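Local coordinates for VP1 (PDB 4PCG), which is the major capsid protein of human polyomavirus 6, a jelly-roll subunit that assembles into pentamers and probably serves as the structural building block of the virion shell, at residues Q41-P46 and G99-I104; P69-A74 and T79-E84. One frame throughout, in Å; residues are numbered along the deposited sequence.

Interaction 1 (Q41-P46 and G99-I104)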
# COMPACT_ATOMS: atom_id res chain seq x y z
N GLN B 41 1.74 14.99 27.40
CA GLN B 41 0.56 15.52 26.75
C GLN B 41 0.57 15.01 25.33
O GLN B 41 1.62 14.82 24.73
CB GLN B 41 0.52 17.04 26.81
CG GLN B 41 1.68 17.77 26.16
CD GLN B 41 1.61 19.26 26.53
OE1 GLN B 41 1.59 19.60 27.72
NE2 GLN B 41 1.48 20.14 25.53
N SER B 42 -0.62 14.76 24.78
CA SER B 42 -0.69 14.17 23.44
C SER B 42 -0.73 15.20 22.31
O SER B 42 -0.56 14.82 21.16
CB SER B 42 -1.87 13.21 23.34
OG SER B 42 -3.08 13.81 23.74
N ARG B 43 -0.96 16.48 22.64
CA ARG B 43 -0.82 17.57 21.65
C ARG B 43 0.18 18.57 22.18
O ARG B 43 0.13 18.92 23.36
CB ARG B 43 -2.16 18.26 21.40
CG ARG B 43 -3.10 17.35 20.63
CD ARG B 43 -4.45 18.00 20.43
NE ARG B 43 -5.34 17.12 19.66
CZ ARG B 43 -6.50 17.48 19.17
NH1 ARG B 43 -6.98 18.70 19.38
NH2 ARG B 43 -7.21 16.62 18.48
N GLY B 44 1.08 19.01 21.33
CA GLY B 44 2.05 20.01 21.72
C GLY B 44 1.41 21.37 21.84
O GLY B 44 0.25 21.58 21.46
N ALA B 45 2.19 22.32 22.35
CA ALA B 45 1.87 23.73 22.22
C ALA B 45 1.86 24.05 20.72
O ALA B 45 2.48 23.34 19.91
CB ALA B 45 2.92 24.59 22.95
N PRO B 46 1.16 25.13 20.33
CA PRO B 46 1.15 25.50 18.92
C PRO B 46 2.53 25.58 18.28
O PRO B 46 3.49 26.12 18.88
CB PRO B 46 0.50 26.87 18.92
CG PRO B 46 -0.39 26.82 20.11
CD PRO B 46 0.37 26.06 21.14
N GLY B 99 -13.84 16.36 14.84
CA GLY B 99 -14.03 17.78 15.24
C GLY B 99 -13.11 18.20 16.38
O GLY B 99 -12.92 19.39 16.62
N SER B 100 -12.53 17.23 17.09
CA SER B 100 -11.54 17.53 18.14
C SER B 100 -10.34 18.29 17.59
O SER B 100 -9.61 18.94 18.37
CB SER B 100 -11.02 16.25 18.81
OG SER B 100 -10.16 15.53 17.94
N ALA B 101 -10.13 18.20 16.28
CA ALA B 101 -8.96 18.79 15.61
C ALA B 101 -9.30 20.06 14.86
O ALA B 101 -8.45 20.60 14.13
CB ALA B 101 -8.36 17.78 14.66
N GLY B 102 -10.54 20.53 15.01
CA GLY B 102 -11.04 21.73 14.33
C GLY B 102 -11.74 21.36 13.04
O GLY B 102 -11.99 20.17 12.77
N TYR B 103 -12.02 22.35 12.22
CA TYR B 103 -12.67 22.09 10.94
C TYR B 103 -12.03 22.87 9.79
O TYR B 103 -11.35 23.87 10.02
CB TYR B 103 -14.16 22.34 11.04
CG TYR B 103 -14.58 23.78 11.28
CD1 TYR B 103 -14.68 24.28 12.57
CD2 TYR B 103 -14.86 24.64 10.22
CE1 TYR B 103 -15.08 25.58 12.82
CE2 TYR B 103 -15.25 25.95 10.45
CZ TYR B 103 -15.35 26.42 11.76
OH TYR B 103 -15.72 27.70 12.02
N ILE B 104 -12.22 22.39 8.57
CA ILE B 104 -11.69 23.08 7.39
C ILE B 104 -12.85 23.85 6.80
O ILE B 104 -13.80 23.29 6.21
CB ILE B 104 -11.09 22.13 6.35
CG1 ILE B 104 -10.05 21.21 6.98
CG2 ILE B 104 -10.47 22.94 5.20
CD1 ILE B 104 -9.53 20.13 6.05

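Interaction 2 (P69-A74 and T79-E84)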
# COMPACT_ATOMS: atom_id res chain seq x y z
N PRO B 69 14.16 -7.87 38.27
CA PRO B 69 14.47 -8.49 39.56
C PRO B 69 15.88 -9.07 39.65
O PRO B 69 16.41 -9.58 38.66
CB PRO B 69 13.45 -9.64 39.67
CG PRO B 69 12.53 -9.51 38.53
CD PRO B 69 13.17 -8.63 37.50
N GLU B 70 16.49 -8.97 40.83
CA GLU B 70 17.73 -9.67 41.10
C GLU B 70 17.54 -11.17 40.87
O GLU B 70 16.52 -11.73 41.26
CB GLU B 70 18.16 -9.49 42.55
CG GLU B 70 18.87 -8.17 42.84
CD GLU B 70 19.67 -8.23 44.14
OE1 GLU B 70 19.89 -9.34 44.68
OE2 GLU B 70 20.07 -7.15 44.62
N ILE B 71 18.52 -11.79 40.24
CA ILE B 71 18.50 -13.23 40.06
C ILE B 71 19.33 -13.87 41.19
O ILE B 71 20.52 -13.59 41.31
CB ILE B 71 19.06 -13.62 38.68
CG1 ILE B 71 18.16 -13.08 37.58
CG2 ILE B 71 19.17 -15.12 38.56
CD1 ILE B 71 18.71 -13.21 36.17
N PRO B 72 18.70 -14.70 42.03
CA PRO B 72 19.42 -15.45 43.07
C PRO B 72 20.63 -16.22 42.53
O PRO B 72 20.53 -16.85 41.48
CB PRO B 72 18.37 -16.43 43.60
CG PRO B 72 17.07 -15.77 43.35
CD PRO B 72 17.24 -14.90 42.13
N GLU B 73 21.75 -16.16 43.25
CA GLU B 73 23.02 -16.80 42.85
C GLU B 73 23.42 -16.49 41.40
O GLU B 73 24.00 -17.33 40.72
CB GLU B 73 22.95 -18.31 43.07
N ALA B 74 23.12 -15.28 40.94
CA ALA B 74 23.37 -14.89 39.55
C ALA B 74 24.83 -15.10 39.12
O ALA B 74 25.08 -15.58 38.01
CB ALA B 74 22.97 -13.44 39.31
N THR B 79 30.61 -17.84 35.48
CA THR B 79 29.41 -17.49 34.73
C THR B 79 28.42 -16.65 35.53
O THR B 79 28.46 -16.59 36.76
CB THR B 79 28.67 -18.72 34.18
OG1 THR B 79 28.04 -19.43 35.24
CG2 THR B 79 29.62 -19.65 33.43
N LEU B 80 27.51 -16.03 34.80
CA LEU B 80 26.57 -15.07 35.35
C LEU B 80 25.25 -15.28 34.63
O LEU B 80 25.23 -15.48 33.43
CB LEU B 80 27.07 -13.65 35.08
CG LEU B 80 26.11 -12.49 35.36
CD1 LEU B 80 25.95 -12.25 36.85
CD2 LEU B 80 26.57 -11.21 34.68
N LEU B 81 24.15 -15.26 35.37
CA LEU B 81 22.82 -15.27 34.76
C LEU B 81 22.33 -13.86 34.58
O LEU B 81 22.47 -13.04 35.47
CB LEU B 81 21.83 -16.04 35.64
CG LEU B 81 22.21 -17.47 35.99
CD1 LEU B 81 21.09 -18.10 36.81
CD2 LEU B 81 22.47 -18.28 34.73
N VAL B 82 21.76 -13.58 33.41
CA VAL B 82 21.14 -12.30 33.15
C VAL B 82 19.80 -12.49 32.49
O VAL B 82 19.55 -13.50 31.85
CB VAL B 82 21.98 -11.38 32.24
CG1 VAL B 82 23.34 -11.13 32.88
CG2 VAL B 82 22.13 -11.96 30.85
N TRP B 83 18.95 -11.48 32.61
CA TRP B 83 17.68 -11.52 31.93
C TRP B 83 17.89 -11.25 30.45
O TRP B 83 18.67 -10.38 30.07
CB TRP B 83 16.73 -10.47 32.51
CG TRP B 83 16.26 -10.79 33.90
CD1 TRP B 83 16.62 -10.14 35.04
CD2 TRP B 83 15.36 -11.83 34.30
NE1 TRP B 83 15.98 -10.70 36.12
CE2 TRP B 83 15.19 -11.73 35.69
CE3 TRP B 83 14.68 -12.84 33.59
CZ2 TRP B 83 14.39 -12.64 36.41
CZ3 TRP B 83 13.86 -13.71 34.30
CH2 TRP B 83 13.73 -13.61 35.70
N GLU B 84 17.19 -12.01 29.61
CA GLU B 84 17.26 -11.85 28.17
C GLU B 84 15.85 -11.58 27.67
O GLU B 84 14.95 -12.41 27.84
CB GLU B 84 17.80 -13.14 27.56
CG GLU B 84 17.77 -13.17 26.05
CD GLU B 84 18.16 -14.53 25.48
OE1 GLU B 84 18.26 -15.51 26.22
OE2 GLU B 84 18.37 -14.61 24.26

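Interaction 1 (Q41-P46 and G99-I104)
Arg-43 reaches from a loop of the polyomavirus VP1 jelly roll to the 3-10 turn at 99-101, and every contact between the two segments involves this side chain. The backbones stay far apart, with 10.2 Å between Arg-43 CA and Ala-101 CA. At CB the chain sets out with CG anti to the carbonyl carbon (chi1 -70°), then runs straight through CD to NE, which bonds Gln-258 OE1; the side chain also packs on Val-239 of strand 227-239. Beyond CZ, NH1 donates a nearly straight hydrogen bond to Ser-100 O, 2.8 Å away. That oxygen lies in the guanidinium plane, yet NH1 comes in from well above the carbonyl plane. NH2 adds a weak, more bent bond to the same oxygen and lies 4.2 Å from Ala-101 CB. The Ser-100 hydroxyl is bonded to Gln-97 OE1, while Asp-136 of a second subunit forms a long, weak ion pair with NH1. Pro-135 of that subunit packs on Arg-43 and Met-140 on Ser-100, which places this buried contact at the pentamer interface. Gln-41 NE2 lies in the plane of the Arg-43 carbonyl, 2.8 Å from Arg-43 O, and that oxygen is 29° out of the Gln-41 amide plane.

Interaction 2 (P69-A74 and T79-E84)
The beta-hairpin of strands 75-76 and 79-93, near one end of the VP1 jelly roll, is entered through the loop 69-74, whose Pro-69, Ile-71 and Ala-74 fold back on Trp-83, Leu-81 and Leu-80. The first anchor is Trp-83, whose indole NE1 donates to Pro-69 O at 2.8 Å. The bond is almost straight, 169° at the hydrogen, and lies in both the ring plane and the carbonyl plane, so it fixes the edge of the indole against the backbone.

Ile-71 occupies one face of the same indole. With CG1 anti to its own carbonyl carbon (chi1 -64°) and the chain extended beyond, CG1 rests over Trp-83 NE1 at 3.5 Å and CD1 over the middle of the five-membered ring, 3.8 Å from the centroid and 11° off the normal, a CH-pi contact. Pro-69 CD lies over the NE1-CE2 rim of the other face, 3.8 Å from Trp-83 NE1. The other Ile-71 branch, CG2, meets Leu-81 CD1 at 4.0 Å.

The second anchor is Ala-74 O, which accepts a hydrogen bond from Leu-81 N at 2.8 Å, the donor tilted from the carbonyl plane. Leu-80 CA supplies a CA-H...O contact to this oxygen at 3.1 Å, while Leu-80 CD1 packs on Ala-74 CB. Along its other edge, Leu-80 and Val-82 pair with Val-274 and Arg-272 of strand 256-274. Backbone pairing near the turn and an indole N-H capturing a loop carbonyl farther down together pin the approach to an antiparallel beta-hairpin.

In the fold
From the N terminus the chain runs through strand 9-27 into the loop holding 41-46, the first half of interaction 1. It continues through strand 62-67, passes 69-74, turns through the short hairpin of strands 75-76 and 79-93, and closes interaction 2 at the start of strand 79-93. Only after that strand does the chain reach 99-104 and close interaction 1, so the local loop is nested inside the larger one. The contacts lie on opposite sides of the chain's centre, their own centres 47 Å apart. Interaction 1 ties two connecting regions beside a neighbouring subunit; interaction 2 fastens a loop to its adjoining strand, with no other subunit touching it. Strand 256-274 borders both.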